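Local coordinates for protein VIN1 (Oscarella pearsei, PDB 6BFI) that probably binds actin filaments and may take part in cell-cell adhesion, as the vinculin homolog of a sponge, at residues Q30-L35 against A97-P102; A18-Q23 against Q45-A50; S89-L94 against R106-G111. All coordinates share one frame; numbering follows the deposited sequence.

Interaction 1: residues Q30-L35 against A97-P102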
# COMPACT_ATOMS: atom_id res chain seq x y z
N GLN A 30 -23.89 -33.28 18.13
CA GLN A 30 -25.05 -33.00 18.96
C GLN A 30 -25.73 -34.29 19.40
O GLN A 30 -26.28 -34.35 20.51
CB GLN A 30 -26.03 -32.11 18.20
CG GLN A 30 -27.28 -31.73 18.97
CD GLN A 30 -28.11 -30.69 18.24
OE1 GLN A 30 -27.58 -29.71 17.72
NE2 GLN A 30 -29.42 -30.91 18.18
N ALA A 31 -25.71 -35.32 18.57
CA ALA A 31 -26.22 -36.63 18.96
C ALA A 31 -25.19 -37.46 19.70
O ALA A 31 -25.55 -38.33 20.50
CB ALA A 31 -26.72 -37.40 17.74
N GLU A 32 -23.90 -37.22 19.45
CA GLU A 32 -22.85 -37.92 20.18
C GLU A 32 -22.87 -37.54 21.66
O GLU A 32 -22.70 -38.41 22.53
CB GLU A 32 -21.48 -37.61 19.57
CG GLU A 32 -20.32 -38.35 20.22
CD GLU A 32 -20.25 -39.81 19.81
OE1 GLU A 32 -20.68 -40.13 18.68
OE2 GLU A 32 -19.78 -40.64 20.62
N SER A 33 -23.07 -36.26 21.96
CA SER A 33 -23.22 -35.81 23.34
C SER A 33 -24.59 -36.16 23.92
O SER A 33 -24.84 -35.85 25.09
CB SER A 33 -22.99 -34.30 23.42
OG SER A 33 -23.97 -33.59 22.69
N GLY A 34 -25.47 -36.77 23.13
CA GLY A 34 -26.77 -37.17 23.63
C GLY A 34 -27.71 -36.02 23.91
O GLY A 34 -28.39 -36.02 24.94
N LEU A 35 -27.77 -35.04 23.01
CA LEU A 35 -28.65 -33.90 23.22
C LEU A 35 -29.98 -34.07 22.49
O LEU A 35 -31.04 -33.83 23.07
CB LEU A 35 -27.94 -32.61 22.77
CG LEU A 35 -28.31 -31.34 23.55
CD1 LEU A 35 -28.19 -31.58 25.05
CD2 LEU A 35 -27.42 -30.18 23.13
N ALA A 97 -29.18 -45.40 11.61
CA ALA A 97 -29.35 -46.70 12.25
C ALA A 97 -28.75 -46.72 13.65
O ALA A 97 -29.43 -47.03 14.63
CB ALA A 97 -28.74 -47.80 11.38
N ASP A 98 -27.46 -46.39 13.77
CA ASP A 98 -26.78 -46.38 15.05
C ASP A 98 -25.90 -45.15 15.15
O ASP A 98 -25.11 -44.86 14.25
CB ASP A 98 -25.93 -47.65 15.23
CG ASP A 98 -25.18 -47.66 16.55
OD1 ASP A 98 -25.65 -47.01 17.51
OD2 ASP A 98 -24.12 -48.32 16.63
N GLN A 99 -26.03 -44.42 16.27
CA GLN A 99 -25.24 -43.20 16.46
C GLN A 99 -23.75 -43.51 16.56
O GLN A 99 -22.92 -42.75 16.05
CB GLN A 99 -25.73 -42.47 17.71
CG GLN A 99 -24.78 -41.38 18.21
CD GLN A 99 -24.55 -40.28 17.19
OE1 GLN A 99 -25.39 -40.02 16.33
NE2 GLN A 99 -23.40 -39.62 17.28
N GLY A 100 -23.40 -44.63 17.19
CA GLY A 100 -22.01 -44.97 17.39
C GLY A 100 -21.39 -45.75 16.25
O GLY A 100 -20.32 -46.35 16.41
N SER A 101 -22.04 -45.75 15.09
CA SER A 101 -21.55 -46.49 13.93
C SER A 101 -20.17 -46.00 13.52
O SER A 101 -20.02 -44.84 13.13
CB SER A 101 -22.52 -46.35 12.76
OG SER A 101 -22.01 -46.95 11.59
N PRO A 102 -19.13 -46.85 13.61
CA PRO A 102 -17.80 -46.39 13.17
C PRO A 102 -17.73 -46.09 11.69
O PRO A 102 -17.13 -45.09 11.28
CB PRO A 102 -16.89 -47.56 13.56
CG PRO A 102 -17.80 -48.75 13.61
CD PRO A 102 -19.12 -48.24 14.09
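Gln99 reaches from its loop to the last turn of helix 8-32 and lays its amide against Ala31 and Glu32. The two ends of that amide do different work. On the nitrogen side, NE2 gives a hydrogen to Glu32 OE1 over 3.1 Å, with an N-H...O angle of 150°. The acceptor lies close to the plane of the amide, but the donor comes in from above the carboxylate plane, and the two flat groups are turned 58° against each other. The glutamate bends at its second torsion, and this brings OE1 round to the N-H of the amide, near its plane, while Glu32 CB stands 3.6 Å from the same NE2. On the oxygen side, Gln99 OE1 lies 3.3 Å from Ala31 CB, and Gln99 CD is 3.6 Å from the same methyl carbon. Gln99 CG points away from its own backbone N, and a bend at chi2 (60°) then turns the amide onto the helix end. Two loop features frame the contact. Helix 8-32 closes in a Schellman motif, with Gly34 at positive phi and Leu35 N bonded 3.0 Å from Gln30 O; Asp98 to Ser101 form a type I turn, after which the Ser101 side chain caps Gly104 N at the start of helix 102-145. Gln99 thus sits where the connection between helices 68-97 and 102-145 passes the end of helix 8-32. Other parts of the chain also grip its amide: OE1 accepts a hydrogen bond from Lys37 NZ, and NE2 makes a weak one to His28 O. With an alanine here, Glu32 OE1 and Lys37 NZ would probably lose their shared amide partner, and the loop would be left less firmly joined to the helix end.

Interaction 2: residues A18-Q23 against Q45-A50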
# COMPACT_ATOMS: atom_id res chain seq x y z
N ALA A 18 -19.83 -26.04 2.18
CA ALA A 18 -19.01 -26.19 3.38
C ALA A 18 -19.81 -25.87 4.63
O ALA A 18 -19.62 -26.50 5.68
CB ALA A 18 -17.77 -25.30 3.29
N GLN A 19 -20.72 -24.90 4.54
CA GLN A 19 -21.59 -24.59 5.67
C GLN A 19 -22.49 -25.78 6.01
O GLN A 19 -22.64 -26.16 7.18
CB GLN A 19 -22.42 -23.35 5.36
CG GLN A 19 -22.94 -22.60 6.58
CD GLN A 19 -24.26 -23.15 7.07
OE1 GLN A 19 -24.92 -23.93 6.38
NE2 GLN A 19 -24.67 -22.74 8.26
N GLN A 20 -23.09 -26.40 4.99
CA GLN A 20 -23.97 -27.55 5.21
C GLN A 20 -23.21 -28.73 5.80
O GLN A 20 -23.70 -29.40 6.71
CB GLN A 20 -24.65 -27.95 3.90
CG GLN A 20 -25.68 -26.97 3.39
CD GLN A 20 -26.28 -27.40 2.06
OE1 GLN A 20 -25.59 -27.94 1.20
NE2 GLN A 20 -27.58 -27.18 1.90
N VAL A 21 -22.01 -29.00 5.28
CA VAL A 21 -21.20 -30.11 5.79
C VAL A 21 -20.82 -29.85 7.25
O VAL A 21 -20.92 -30.73 8.11
CB VAL A 21 -19.96 -30.31 4.90
CG1 VAL A 21 -18.85 -30.99 5.68
CG2 VAL A 21 -20.33 -31.11 3.67
N GLY A 22 -20.38 -28.62 7.54
CA GLY A 22 -20.12 -28.25 8.91
C GLY A 22 -21.31 -28.48 9.81
O GLY A 22 -21.17 -28.97 10.94
N GLN A 23 -22.52 -28.16 9.32
CA GLN A 23 -23.72 -28.44 10.10
C GLN A 23 -23.94 -29.94 10.28
O GLN A 23 -24.49 -30.36 11.30
CB GLN A 23 -24.94 -27.79 9.45
CG GLN A 23 -25.00 -26.28 9.66
CD GLN A 23 -26.42 -25.75 9.57
OE1 GLN A 23 -27.31 -26.41 9.04
NE2 GLN A 23 -26.64 -24.55 10.10
N GLN A 45 -29.13 -35.06 1.44
CA GLN A 45 -29.79 -34.95 0.14
C GLN A 45 -29.48 -33.62 -0.53
O GLN A 45 -29.26 -33.56 -1.74
CB GLN A 45 -31.30 -35.14 0.29
CG GLN A 45 -31.73 -36.59 0.44
CD GLN A 45 -33.24 -36.74 0.52
OE1 GLN A 45 -33.95 -35.81 0.93
NE2 GLN A 45 -33.74 -37.90 0.14
N GLY A 46 -29.47 -32.53 0.25
CA GLY A 46 -29.14 -31.24 -0.32
C GLY A 46 -27.72 -31.19 -0.86
O GLY A 46 -27.50 -30.78 -2.01
N VAL A 47 -26.75 -31.62 -0.05
CA VAL A 47 -25.37 -31.65 -0.51
C VAL A 47 -25.23 -32.54 -1.74
O VAL A 47 -24.56 -32.18 -2.72
CB VAL A 47 -24.43 -32.11 0.62
CG1 VAL A 47 -23.02 -32.30 0.10
CG2 VAL A 47 -24.45 -31.10 1.75
N GLY A 48 -25.88 -33.70 -1.73
CA GLY A 48 -25.79 -34.61 -2.86
C GLY A 48 -26.41 -34.04 -4.13
O GLY A 48 -25.94 -34.34 -5.23
N ILE A 49 -27.46 -33.24 -3.99
CA ILE A 49 -28.08 -32.63 -5.16
C ILE A 49 -27.20 -31.51 -5.71
O ILE A 49 -27.07 -31.35 -6.93
CB ILE A 49 -29.50 -32.15 -4.83
CG1 ILE A 49 -30.49 -33.32 -4.91
CG2 ILE A 49 -29.93 -31.02 -5.75
CD1 ILE A 49 -31.94 -32.92 -4.79
N ALA A 50 -26.59 -30.72 -4.82
CA ALA A 50 -25.63 -29.72 -5.29
C ALA A 50 -24.47 -30.38 -6.03
O ALA A 50 -24.05 -29.91 -7.10
CB ALA A 50 -25.11 -28.89 -4.11
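The amide of Gln20 is the flat group of this contact, and what meets it is a methyl of Val47. CG2 of the valine approaches the oxygen end from one side of the amide plane and stops 3.4 Å from Gln20 OE1. The same methyl is 3.8 Å from Gln20 CB, so it rests along the glutamine from the root of its side chain to the carbonyl oxygen. At the amide oxygen the backbone of Gly46 is also near, its C lying 4.4 Å from Gln20 OE1. Glycine leaves that turn of helix low beside the glutamine end.

The torsions explain why these groups meet. Gln20 CG lies opposite its own carbonyl carbon (chi1 -70°), and the chain then runs out straight, carrying the amide across toward the other helix. Val47 turns CG2 opposite its carbonyl carbon and CG1 opposite its backbone N, which leaves CG2 as the methyl that meets the glutamine. The glutamine and the valine lie alongside, their chains pointing opposite ways. Their CA atoms are the nearest pair across the segments, 7.2 Å apart, a spacing bridged by Gln20 CB and the Val47 methyl, with the rest of the glutamine running past it. The contact is van der Waals in kind, with a polar oxygen resting on an apolar methyl.

It joins helix 8-32 to helix 41-59, which run in roughly opposing directions here. Both lean on a third helix, 102-145: Ala18 packs on Ile116 and Val21 on Ala112 and Val115, while Ala50 touches Met119 from the side of helix 41-59.

Interaction 3: residues S89-L94 against R106-G111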
# COMPACT_ATOMS: atom_id res chain seq x y z
N SER A 89 -24.31 -40.24 1.69
CA SER A 89 -25.54 -41.02 1.75
C SER A 89 -25.41 -42.21 2.70
O SER A 89 -26.26 -42.42 3.58
CB SER A 89 -25.92 -41.50 0.34
OG SER A 89 -26.12 -40.41 -0.53
N ASP A 90 -24.33 -42.98 2.54
CA ASP A 90 -24.09 -44.10 3.45
C ASP A 90 -23.99 -43.63 4.89
O ASP A 90 -24.50 -44.29 5.81
CB ASP A 90 -22.81 -44.84 3.04
CG ASP A 90 -22.81 -45.25 1.58
OD1 ASP A 90 -23.91 -45.34 0.98
OD2 ASP A 90 -21.71 -45.49 1.03
N ALA A 91 -23.34 -42.49 5.12
CA ALA A 91 -23.24 -41.94 6.47
C ALA A 91 -24.62 -41.66 7.05
O ALA A 91 -24.88 -41.98 8.22
CB ALA A 91 -22.39 -40.67 6.46
N ALA A 92 -25.50 -41.05 6.26
CA ALA A 92 -26.87 -40.82 6.72
C ALA A 92 -27.55 -42.13 7.10
O ALA A 92 -28.17 -42.23 8.17
CB ALA A 92 -27.67 -40.09 5.64
N ARG A 93 -27.42 -43.15 6.25
CA ARG A 93 -28.03 -44.44 6.55
C ARG A 93 -27.52 -45.01 7.87
O ARG A 93 -28.29 -45.26 8.81
CB ARG A 93 -27.75 -45.43 5.41
CG ARG A 93 -28.32 -45.04 4.06
CD ARG A 93 -27.94 -46.07 3.01
NE ARG A 93 -27.64 -47.37 3.61
CZ ARG A 93 -26.43 -47.92 3.66
NH1 ARG A 93 -25.39 -47.29 3.13
NH2 ARG A 93 -26.26 -49.10 4.23
N LEU A 94 -26.20 -45.22 7.96
CA LEU A 94 -25.62 -45.92 9.10
C LEU A 94 -25.82 -45.13 10.40
O LEU A 94 -26.19 -45.70 11.43
CB LEU A 94 -24.14 -46.18 8.86
CG LEU A 94 -23.81 -46.88 7.54
CD1 LEU A 94 -22.31 -46.95 7.32
CD2 LEU A 94 -24.43 -48.27 7.49
N ARG A 106 -16.79 -42.50 9.99
CA ARG A 106 -15.69 -42.45 9.03
C ARG A 106 -16.15 -41.92 7.68
O ARG A 106 -15.54 -41.01 7.11
CB ARG A 106 -15.06 -43.83 8.87
CG ARG A 106 -13.82 -43.86 7.99
CD ARG A 106 -13.35 -45.28 7.70
NE ARG A 106 -14.21 -45.97 6.75
CZ ARG A 106 -14.08 -45.89 5.43
NH1 ARG A 106 -13.12 -45.14 4.89
NH2 ARG A 106 -14.91 -46.56 4.63
N LYS A 107 -17.24 -42.48 7.14
CA LYS A 107 -17.72 -42.03 5.84
C LYS A 107 -18.33 -40.64 5.92
O LYS A 107 -18.33 -39.91 4.92
CB LYS A 107 -18.73 -43.04 5.28
CG LYS A 107 -18.19 -44.45 5.18
CD LYS A 107 -19.16 -45.39 4.49
CE LYS A 107 -18.86 -45.49 3.01
NZ LYS A 107 -17.46 -45.93 2.78
N LEU A 108 -18.85 -40.26 7.09
CA LEU A 108 -19.36 -38.90 7.25
C LEU A 108 -18.23 -37.88 7.13
O LEU A 108 -18.35 -36.89 6.40
CB LEU A 108 -20.06 -38.76 8.60
CG LEU A 108 -20.65 -37.37 8.87
CD1 LEU A 108 -21.94 -37.17 8.10
CD2 LEU A 108 -20.87 -37.13 10.36
N LEU A 109 -17.12 -38.11 7.83
CA LEU A 109 -16.00 -37.18 7.75
C LEU A 109 -15.32 -37.24 6.38
O LEU A 109 -15.00 -36.20 5.79
CB LEU A 109 -14.99 -37.47 8.86
CG LEU A 109 -15.48 -37.28 10.30
CD1 LEU A 109 -14.39 -37.64 11.30
CD2 LEU A 109 -15.97 -35.85 10.52
N ASP A 110 -15.10 -38.45 5.86
CA ASP A 110 -14.42 -38.61 4.58
C ASP A 110 -15.21 -37.96 3.45
O ASP A 110 -14.68 -37.14 2.70
CB ASP A 110 -14.18 -40.09 4.29
CG ASP A 110 -12.81 -40.56 4.74
OD1 ASP A 110 -12.26 -39.97 5.69
OD2 ASP A 110 -12.29 -41.52 4.14
N GLY A 111 -16.49 -38.34 3.30
CA GLY A 111 -17.32 -37.69 2.30
C GLY A 111 -17.49 -36.21 2.56
O GLY A 111 -17.65 -35.43 1.62
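Asp90, which lies against Lys107 across the helix pair, uses its two carboxylate oxygens differently. OD1 takes a weak hydrogen bond from Arg93 NH1 at 3.3 Å, part of a salt bridge one helical turn along, with the carboxylate at the edge of the guanidinium and in its plane. OD2 faces the lysine instead, but what it meets is methylene: Lys107 CE lies 3.5 Å away, while NZ stands 4.6 Å from OD2, so the opposite charges are near without being paired. The lysine bends at chi3 and chi4, folding its end back, and its ammonium makes a cation-pi contact with Phe87.

Next to this polar pair the backbones come close. Ala91 CB sits 3.6 Å from Leu108 CA and 3.7 Å from Leu108 CB, and the small methyl lets the two CA atoms approach to 5.0 Å. The axes of the segments 89-94 and 106-111 approach to 8.1 Å and run nearly antiparallel, at 153°, as suits consecutive helices joined by a short loop. Leu108 goes on to touch Leu95 of helix 68-97, and Ala92 on that helix packs on Thr41 and Val44 of helix 41-59.

The three contacts tie together the first four helices of the chain, 8-32, 41-59, 68-97 and 102-145, within the vinculin family region. Interaction 1 links the end of helix 8-32 to the loop before helix 102-145; interaction 2 joins helix 8-32 to helix 41-59, and its centre lies about 19 Å from that of interaction 1. The centre of interaction 3 lies about 13 Å from that of interaction 1 and about 12 Å from that of interaction 2. Interactions 1 and 3 touch, with Ser101 OG 3.6 Å from Leu94 CB. Along the chain, interaction 2 closes before interaction 3 opens, whereas interaction 1 crosses both, binding chain-distant helices into one all-helical bundle.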